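Local coordinates for protein HpcH/HpaI aldolase (Desulfitobacterium hafniense, PDB 3QZ6) that belongs to the HpcH/HpaI aldolase/citrate lyase family and is built as a closed parallel beta barrel ringed by helices, at residues Glu143-Ala155 with Val168-Leu182. Residues are numbered along the deposited sequence; the frame is centred on the assembly and turned at random.
Sequences EIFIMAQIEHVKA and VDAVIFGPRDLSNDL
Strands 145-150 and 170-173 run parallel as neighbours in the barrel, their short axes 4.4 Å apart and 27° from parallel. Bonds alternate between the two strands: Ala148 N reaches Ala170 O, Ile172 N reaches Ala148 O, Ile150 N reaches Ile172 O, and Gly174 N ends the ladder on Ile150 O. At the N-terminal end Ile146 O accepts from both Asp169 N and Ala170 N, the latter bond longer and more bent. Asp169 also returns a side-chain bond, its OD2 taking Ile146 N at 2.7 Å through the anti lone pair. CG of Asp169 stands beside its own backbone N (chi1 -64°), which turns the carboxylate toward the Ile146 amide. An acid suits this place because it accepts that N-H while OD1 forms a salt bridge with Lys7.

Met147, Ala170, Gln149 and Ile172 share the face toward the barrel interior. Small Ala170 lets the Phe145 ring come in, CZ to CB 3.6 Å, and the selenium of selenomethionine Met147 lies 3.9 Å from Ile172 CB. Long, polar Gln149 reaches past Gly174 to Arg72, and a water links its OE1 to Phe173 O. Having no side chain, Gly174 lets Gln149 pass close by, CG 3.6 Å from Gly174 N. On the other face, Ile150 CG1 packs against Val171 CG2 (3.6 Å), branched aliphatic groups suiting a buried layer between strands and outer helices.

Beyond the strands, a water accepting from Asp177 N lies near Glu151 OE2. Asp181, with CG anti to its backbone N (chi1 -154°), accepts from Val153 N at OD2 (2.7 Å) through the anti lone pair; an acid suits the N-H groups at the start of helix 153-157.

Helices 153-157 and 159-163 form the beta-alpha-beta crossover joining the strands. Strand 91-94 continues the sheet beyond 145-150 and strand 210-215 beyond 170-173; helix 100-110 covers Ile146 and Ala148, and helix 191-207 covers Val171 and Phe173, as befits a TIM barrel wall.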
ATOM      1  N   GLU A 143      19.537   9.655  22.050  1.00 19.12           N
ATOM      2  CA  GLU A 143      18.963   9.467  20.711  1.00 22.53           C
ATOM      3  C   GLU A 143      17.529   8.907  20.695  1.00 25.71           C
ATOM      4  O   GLU A 143      16.823   9.019  19.684  1.00 25.49           O
ATOM      5  CB  GLU A 143      19.888   8.585  19.869  1.00 23.54           C
ATOM      6  CG  GLU A 143      21.282   9.189  19.682  1.00 33.55           C
ATOM      7  CD  GLU A 143      22.279   8.191  19.124  1.00 47.06           C
ATOM      8  OE1 GLU A 143      22.265   7.020  19.570  1.00 50.92           O
ATOM      9  OE2 GLU A 143      23.069   8.573  18.235  1.00 51.35           O
ATOM     10  N   ILE A 144      17.117   8.293  21.798  1.00 24.43           N
ATOM     11  CA  ILE A 144      15.737   7.813  21.958  1.00 25.00           C
ATOM     12  C   ILE A 144      14.759   8.981  21.836  1.00 23.75           C
ATOM     13  O   ILE A 144      14.976  10.035  22.424  1.00 23.27           O
ATOM     14  CB  ILE A 144      15.546   7.181  23.347  1.00 36.71           C
ATOM     15  CG1 ILE A 144      16.471   5.986  23.501  1.00 31.00           C
ATOM     16  CG2 ILE A 144      14.102   6.760  23.564  1.00 39.90           C
ATOM     17  CD1 ILE A 144      16.401   5.042  22.361  1.00 22.95           C
ATOM     18  N   PHE A 145      13.672   8.783  21.091  1.00 21.63           N
ATOM     19  CA  PHE A 145      12.741   9.867  20.782  1.00 20.19           C
ATOM     20  C   PHE A 145      11.386   9.643  21.451  1.00 24.16           C
ATOM     21  O   PHE A 145      10.743   8.622  21.223  1.00 20.56           O
ATOM     22  CB  PHE A 145      12.561   9.977  19.258  1.00 20.40           C
ATOM     23  CG  PHE A 145      11.648  11.092  18.835  1.00 22.01           C
ATOM     24  CD1 PHE A 145      12.096  12.404  18.823  1.00 23.36           C
ATOM     25  CD2 PHE A 145      10.342  10.829  18.459  1.00 19.55           C
ATOM     26  CE1 PHE A 145      11.254  13.440  18.444  1.00 22.62           C
ATOM     27  CE2 PHE A 145       9.493  11.861  18.075  1.00 23.69           C
ATOM     28  CZ  PHE A 145       9.954  13.169  18.069  1.00 22.64           C
ATOM     29  N   ILE A 146      10.951  10.591  22.274  1.00 21.39           N
ATOM     30  CA  ILE A 146       9.661  10.476  22.949  1.00 20.78           C
ATOM     31  C   ILE A 146       8.767  11.637  22.556  1.00 26.22           C
ATOM     32  O   ILE A 146       9.127  12.793  22.766  1.00 25.12           O
ATOM     33  CB  ILE A 146       9.807  10.518  24.487  1.00 24.32           C
ATOM     34  CG1 ILE A 146      10.734   9.407  24.987  1.00 24.90           C
ATOM     35  CG2 ILE A 146       8.432  10.418  25.150  1.00 22.69           C
ATOM     36  CD1 ILE A 146      10.371   8.046  24.478  1.00 34.52           C
HETATM   37  N   MSE A 147       7.592  11.344  22.009  1.00 20.54           N
HETATM   38  CA  MSE A 147       6.705  12.417  21.576  1.00 20.14           C
HETATM   39  C   MSE A 147       5.328  12.273  22.203  1.00 23.42           C
HETATM   40  O   MSE A 147       4.729  11.199  22.146  1.00 23.08           O
HETATM   41  CB  MSE A 147       6.602  12.434  20.048  1.00 19.16           C
HETATM   42  CG  MSE A 147       5.650  13.493  19.512  1.00 20.56           C
HETATM   43 SE   MSE A 147       5.904  13.824  17.600  0.71 27.31          SE
HETATM   44  CE  MSE A 147       5.256  12.105  16.931  1.00 20.44           C
ATOM     45  N   ALA A 148       4.833  13.349  22.815  1.00 21.13           N
ATOM     46  CA  ALA A 148       3.508  13.320  23.437  1.00 23.54           C
ATOM     47  C   ALA A 148       2.428  13.727  22.439  1.00 22.64           C
ATOM     48  O   ALA A 148       2.534  14.754  21.779  1.00 23.84           O
ATOM     49  CB  ALA A 148       3.463  14.232  24.667  1.00 20.98           C
ATOM     50  N   GLN A 149       1.392  12.910  22.316  1.00 20.77           N
ATOM     51  CA  GLN A 149       0.267  13.288  21.483  1.00 18.46           C
ATOM     52  C   GLN A 149      -0.875  13.808  22.348  1.00 24.86           C
ATOM     53  O   GLN A 149      -1.308  13.143  23.280  1.00 24.96           O
ATOM     54  CB  GLN A 149      -0.212  12.121  20.617  1.00 20.61           C
ATOM     55  CG  GLN A 149      -1.437  12.497  19.800  1.00 21.60           C
ATOM     56  CD  GLN A 149      -2.238  11.287  19.352  1.00 39.71           C
ATOM     57  OE1 GLN A 149      -2.231  10.929  18.176  1.00 40.22           O
ATOM     58  NE2 GLN A 149      -2.943  10.658  20.293  1.00 37.39           N
ATOM     59  N   ILE A 150      -1.349  15.010  22.031  1.00 22.61           N
ATOM     60  CA  ILE A 150      -2.363  15.689  22.829  1.00 22.55           C
ATOM     61  C   ILE A 150      -3.731  15.565  22.175  1.00 23.11           C
ATOM     62  O   ILE A 150      -3.903  15.931  21.011  1.00 24.76           O
ATOM     63  CB  ILE A 150      -2.028  17.192  22.955  1.00 24.01           C
ATOM     64  CG1 ILE A 150      -0.639  17.394  23.586  1.00 23.77           C
ATOM     65  CG2 ILE A 150      -3.111  17.917  23.733  1.00 25.91           C
ATOM     66  CD1 ILE A 150      -0.462  16.771  24.985  1.00 20.79           C
ATOM     67  N   GLU A 151      -4.706  15.056  22.919  1.00 23.76           N
ATOM     68  CA  GLU A 151      -6.039  14.822  22.367  1.00 25.02           C
ATOM     69  C   GLU A 151      -7.171  15.277  23.288  1.00 24.36           C
ATOM     70  O   GLU A 151      -8.336  15.042  22.985  1.00 26.61           O
ATOM     71  CB  GLU A 151      -6.245  13.325  22.103  1.00 29.88           C
ATOM     72  CG  GLU A 151      -5.209  12.674  21.234  1.00 34.40           C
ATOM     73  CD  GLU A 151      -5.585  11.237  20.889  1.00 43.81           C
ATOM     74  OE1 GLU A 151      -5.800  10.429  21.830  1.00 36.30           O
ATOM     75  OE2 GLU A 151      -5.682  10.923  19.678  1.00 50.94           O
ATOM     76  N   HIS A 152      -6.837  15.901  24.412  1.00 21.84           N
ATOM     77  CA  HIS A 152      -7.850  16.261  25.405  1.00 27.02           C
ATOM     78  C   HIS A 152      -7.725  17.723  25.793  1.00 27.69           C
ATOM     79  O   HIS A 152      -6.620  18.245  25.929  1.00 26.60           O
ATOM     80  CB  HIS A 152      -7.721  15.398  26.669  1.00 27.08           C
ATOM     81  CG  HIS A 152      -7.907  13.930  26.433  1.00 33.73           C
ATOM     82  ND1 HIS A 152      -6.879  13.106  26.033  1.00 32.46           N
ATOM     83  CD2 HIS A 152      -8.998  13.138  26.558  1.00 38.47           C
ATOM     84  CE1 HIS A 152      -7.330  11.869  25.909  1.00 38.12           C
ATOM     85  NE2 HIS A 152      -8.612  11.860  26.223  1.00 40.00           N
ATOM     86  N   VAL A 153      -8.863  18.381  25.979  1.00 24.71           N
ATOM     87  CA  VAL A 153      -8.882  19.759  26.462  1.00 26.36           C
ATOM     88  C   VAL A 153      -8.142  19.885  27.791  1.00 29.79           C
ATOM     89  O   VAL A 153      -7.443  20.864  28.041  1.00 33.52           O
ATOM     90  CB  VAL A 153     -10.325  20.262  26.619  1.00 31.11           C
ATOM     91  CG1 VAL A 153     -10.348  21.664  27.235  1.00 35.73           C
ATOM     92  CG2 VAL A 153     -11.025  20.247  25.271  1.00 30.16           C
ATOM     93  N   LYS A 154      -8.299  18.878  28.640  1.00 32.14           N
ATOM     94  CA  LYS A 154      -7.649  18.863  29.945  1.00 39.34           C
ATOM     95  C   LYS A 154      -6.123  18.841  29.810  1.00 33.37           C
ATOM     96  O   LYS A 154      -5.404  19.463  30.602  1.00 29.56           O
ATOM     97  CB  LYS A 154      -8.148  17.656  30.744  1.00 51.26           C
ATOM     98  CG  LYS A 154      -7.258  17.196  31.882  1.00 65.26           C
ATOM     99  CD  LYS A 154      -7.633  15.767  32.273  1.00 75.85           C
ATOM    100  CE  LYS A 154      -6.884  15.280  33.508  1.00 80.70           C
ATOM    101  NZ  LYS A 154      -7.305  13.896  33.891  1.00 81.53           N
ATOM    102  N   ALA A 155      -5.629  18.127  28.805  1.00 22.21           N
ATOM    103  CA  ALA A 155      -4.190  18.071  28.564  1.00 25.25           C
ATOM    104  C   ALA A 155      -3.691  19.430  28.093  1.00 26.91           C
ATOM    105  O   ALA A 155      -2.618  19.887  28.495  1.00 28.04           O
ATOM    106  CB  ALA A 155      -3.850  16.981  27.532  1.00 23.90           C
ATOM    107  N   VAL A 168      11.020  14.469  27.455  1.00 29.23           N
ATOM    108  CA  VAL A 168       9.992  14.658  26.433  1.00 27.86           C
ATOM    109  C   VAL A 168      10.581  15.448  25.278  1.00 27.49           C
ATOM    110  O   VAL A 168      10.966  16.600  25.443  1.00 25.39           O
ATOM    111  CB  VAL A 168       8.763  15.399  26.969  1.00 30.04           C
ATOM    112  CG1 VAL A 168       7.752  15.620  25.843  1.00 29.99           C
ATOM    113  CG2 VAL A 168       8.135  14.625  28.119  1.00 29.76           C
ATOM    114  N   ASP A 169      10.640  14.840  24.099  1.00 23.87           N
ATOM    115  CA  ASP A 169      11.330  15.470  22.975  1.00 24.70           C
ATOM    116  C   ASP A 169      10.430  16.375  22.145  1.00 28.80           C
ATOM    117  O   ASP A 169      10.873  17.403  21.632  1.00 25.14           O
ATOM    118  CB  ASP A 169      11.958  14.398  22.078  1.00 25.38           C
ATOM    119  CG  ASP A 169      13.042  13.616  22.796  1.00 31.39           C
ATOM    120  OD1 ASP A 169      13.984  14.260  23.299  1.00 29.75           O
ATOM    121  OD2 ASP A 169      12.937  12.374  22.893  1.00 27.70           O
ATOM    122  N   ALA A 170       9.162  16.004  22.013  1.00 22.61           N
ATOM    123  CA  ALA A 170       8.307  16.695  21.062  1.00 20.41           C
ATOM    124  C   ALA A 170       6.842  16.553  21.440  1.00 21.91           C
ATOM    125  O   ALA A 170       6.480  15.689  22.244  1.00 21.43           O
ATOM    126  CB  ALA A 170       8.549  16.136  19.661  1.00 21.38           C
ATOM    127  N   VAL A 171       5.998  17.400  20.857  1.00 19.38           N
ATOM    128  CA  VAL A 171       4.564  17.307  21.097  1.00 21.22           C
ATOM    129  C   VAL A 171       3.813  17.365  19.767  1.00 22.85           C
ATOM    130  O   VAL A 171       4.249  18.026  18.822  1.00 22.95           O
ATOM    131  CB  VAL A 171       4.077  18.428  22.055  1.00 22.20           C
ATOM    132  CG1 VAL A 171       4.223  19.794  21.402  1.00 24.70           C
ATOM    133  CG2 VAL A 171       2.638  18.186  22.474  1.00 18.75           C
ATOM    134  N   ILE A 172       2.696  16.650  19.691  1.00 23.17           N
ATOM    135  CA  ILE A 172       1.887  16.626  18.482  1.00 23.95           C
ATOM    136  C   ILE A 172       0.414  16.486  18.886  1.00 24.44           C
ATOM    137  O   ILE A 172       0.105  16.386  20.073  1.00 25.08           O
ATOM    138  CB  ILE A 172       2.371  15.511  17.502  1.00 21.95           C
ATOM    139  CG1 ILE A 172       1.854  15.757  16.089  1.00 22.14           C
ATOM    140  CG2 ILE A 172       1.980  14.125  17.987  1.00 21.96           C
ATOM    141  CD1 ILE A 172       2.600  14.936  15.031  1.00 23.12           C
ATOM    142  N   PHE A 173      -0.491  16.512  17.914  1.00 20.15           N
ATOM    143  CA  PHE A 173      -1.922  16.446  18.198  1.00 20.51           C
ATOM    144  C   PHE A 173      -2.596  15.249  17.548  1.00 25.81           C
ATOM    145  O   PHE A 173      -2.133  14.741  16.521  1.00 21.47           O
ATOM    146  CB  PHE A 173      -2.603  17.719  17.700  1.00 23.95           C
ATOM    147  CG  PHE A 173      -1.912  18.966  18.150  1.00 22.83           C
ATOM    148  CD1 PHE A 173      -2.068  19.421  19.449  1.00 22.75           C
ATOM    149  CD2 PHE A 173      -1.072  19.653  17.292  1.00 26.10           C
ATOM    150  CE1 PHE A 173      -1.416  20.557  19.882  1.00 27.89           C
ATOM    151  CE2 PHE A 173      -0.414  20.792  17.715  1.00 26.37           C
ATOM    152  CZ  PHE A 173      -0.585  21.244  19.012  1.00 26.25           C
ATOM    153  N   GLY A 174      -3.703  14.821  18.148  1.00 21.53           N
ATOM    154  CA  GLY A 174      -4.616  13.874  17.522  1.00 25.33           C
ATOM    155  C   GLY A 174      -5.904  14.630  17.254  1.00 27.66           C
ATOM    156  O   GLY A 174      -6.771  14.714  18.118  1.00 26.44           O
ATOM    157  N   PRO A 175      -6.025  15.214  16.058  1.00 25.95           N
ATOM    158  CA  PRO A 175      -7.116  16.170  15.806  1.00 26.72           C
ATOM    159  C   PRO A 175      -8.516  15.566  15.933  1.00 29.44           C
ATOM    160  O   PRO A 175      -9.433  16.247  16.390  1.00 28.72           O
ATOM    161  CB  PRO A 175      -6.853  16.632  14.369  1.00 22.95           C
ATOM    162  CG  PRO A 175      -5.408  16.353  14.131  1.00 29.88           C
ATOM    163  CD  PRO A 175      -5.095  15.116  14.922  1.00 24.01           C
ATOM    164  N   ARG A 176      -8.693  14.314  15.531  1.00 25.12           N
ATOM    165  CA  ARG A 176     -10.020  13.722  15.576  1.00 23.05           C
ATOM    166  C   ARG A 176     -10.506  13.587  17.018  1.00 27.07           C
ATOM    167  O   ARG A 176     -11.619  14.004  17.346  1.00 27.70           O
ATOM    168  CB  ARG A 176     -10.047  12.362  14.874  1.00 20.81           C
ATOM    169  CG  ARG A 176     -11.447  11.725  14.818  1.00 24.40           C
ATOM    170  CD  ARG A 176     -11.483  10.581  13.806  1.00 29.46           C
ATOM    171  NE  ARG A 176     -11.235  11.087  12.460  1.00 34.12           N
ATOM    172  CZ  ARG A 176     -10.554  10.433  11.521  1.00 39.91           C
ATOM    173  NH1 ARG A 176     -10.056   9.233  11.771  1.00 30.87           N
ATOM    174  NH2 ARG A 176     -10.380  10.980  10.322  1.00 38.86           N
ATOM    175  N   ASP A 177      -9.678  13.000  17.878  1.00 23.29           N
ATOM    176  CA  ASP A 177     -10.048  12.854  19.285  1.00 23.90           C
ATOM    177  C   ASP A 177     -10.184  14.221  19.956  1.00 27.13           C
ATOM    178  O   ASP A 177     -11.085  14.436  20.764  1.00 26.49           O
ATOM    179  CB  ASP A 177      -9.040  11.989  20.053  1.00 23.58           C
ATOM    180  CG  ASP A 177      -9.251  10.481  19.827  1.00 33.68           C
ATOM    181  OD1 ASP A 177     -10.402   9.999  19.916  1.00 32.46           O
ATOM    182  OD2 ASP A 177      -8.257   9.777  19.560  1.00 41.18           O
ATOM    183  N   LEU A 178      -9.283  15.141  19.632  1.00 22.56           N
ATOM    184  CA  LEU A 178      -9.340  16.466  20.237  1.00 23.71           C
ATOM    185  C   LEU A 178     -10.633  17.163  19.853  1.00 26.84           C
ATOM    186  O   LEU A 178     -11.325  17.717  20.706  1.00 23.91           O
ATOM    187  CB  LEU A 178      -8.144  17.316  19.822  1.00 21.24           C
ATOM    188  CG  LEU A 178      -8.085  18.732  20.409  1.00 29.76           C
ATOM    189  CD1 LEU A 178      -8.003  18.705  21.944  1.00 25.03           C
ATOM    190  CD2 LEU A 178      -6.897  19.485  19.824  1.00 29.91           C
ATOM    191  N   SER A 179     -10.970  17.132  18.566  1.00 27.84           N
ATOM    192  CA  SER A 179     -12.226  17.724  18.115  1.00 25.31           C
ATOM    193  C   SER A 179     -13.389  17.045  18.833  1.00 27.00           C
ATOM    194  O   SER A 179     -14.372  17.686  19.184  1.00 27.35           O
ATOM    195  CB  SER A 179     -12.379  17.626  16.590  1.00 25.96           C
ATOM    196  OG  SER A 179     -12.483  16.276  16.157  1.00 27.43           O
ATOM    197  N   ASN A 180     -13.263  15.746  19.079  1.00 25.97           N
ATOM    198  CA  ASN A 180     -14.301  15.043  19.817  1.00 26.22           C
ATOM    199  C   ASN A 180     -14.413  15.580  21.232  1.00 30.11           C
ATOM    200  O   ASN A 180     -15.517  15.791  21.736  1.00 27.10           O
ATOM    201  CB  ASN A 180     -14.063  13.528  19.850  1.00 21.98           C
ATOM    202  CG  ASN A 180     -15.294  12.756  20.335  1.00 29.19           C
ATOM    203  OD1 ASN A 180     -16.430  13.230  20.218  1.00 27.61           O
ATOM    204  ND2 ASN A 180     -15.072  11.563  20.865  1.00 25.40           N
ATOM    205  N   ASP A 181     -13.267  15.809  21.869  1.00 29.91           N
ATOM    206  CA  ASP A 181     -13.268  16.302  23.241  1.00 30.92           C
ATOM    207  C   ASP A 181     -13.831  17.722  23.315  1.00 34.36           C
ATOM    208  O   ASP A 181     -14.334  18.135  24.356  1.00 29.49           O
ATOM    209  CB  ASP A 181     -11.867  16.258  23.856  1.00 30.40           C
ATOM    210  CG  ASP A 181     -11.902  16.148  25.377  1.00 34.38           C
ATOM    211  OD1 ASP A 181     -12.716  15.359  25.901  1.00 32.67           O
ATOM    212  OD2 ASP A 181     -11.121  16.845  26.056  1.00 29.81           O
ATOM    213  N   LEU A 182     -13.739  18.466  22.215  1.00 29.20           N
ATOM    214  CA  LEU A 182     -14.302  19.816  22.151  1.00 31.05           C
ATOM    215  C   LEU A 182     -15.790  19.792  21.811  1.00 34.71           C
ATOM    216  O   LEU A 182     -16.422  20.840  21.680  1.00 34.47           O
ATOM    217  CB  LEU A 182     -13.551  20.659  21.119  1.00 28.16           C
ATOM    218  CG  LEU A 182     -12.154  21.111  21.548  1.00 29.55           C
ATOM    219  CD1 LEU A 182     -11.297  21.419  20.332  1.00 27.31           C
ATOM    220  CD2 LEU A 182     -12.241  22.322  22.506  1.00 27.96           C
TER
HETATM  221  O   HOH W   1      -1.462  12.124  15.817  1.00 37.49           O
HETATM  222  O   HOH W   2      -7.157  11.552  17.098  1.00 33.26           O
HETATM  223  O   HOH W   3     -10.558  16.851  28.581  1.00 29.66           O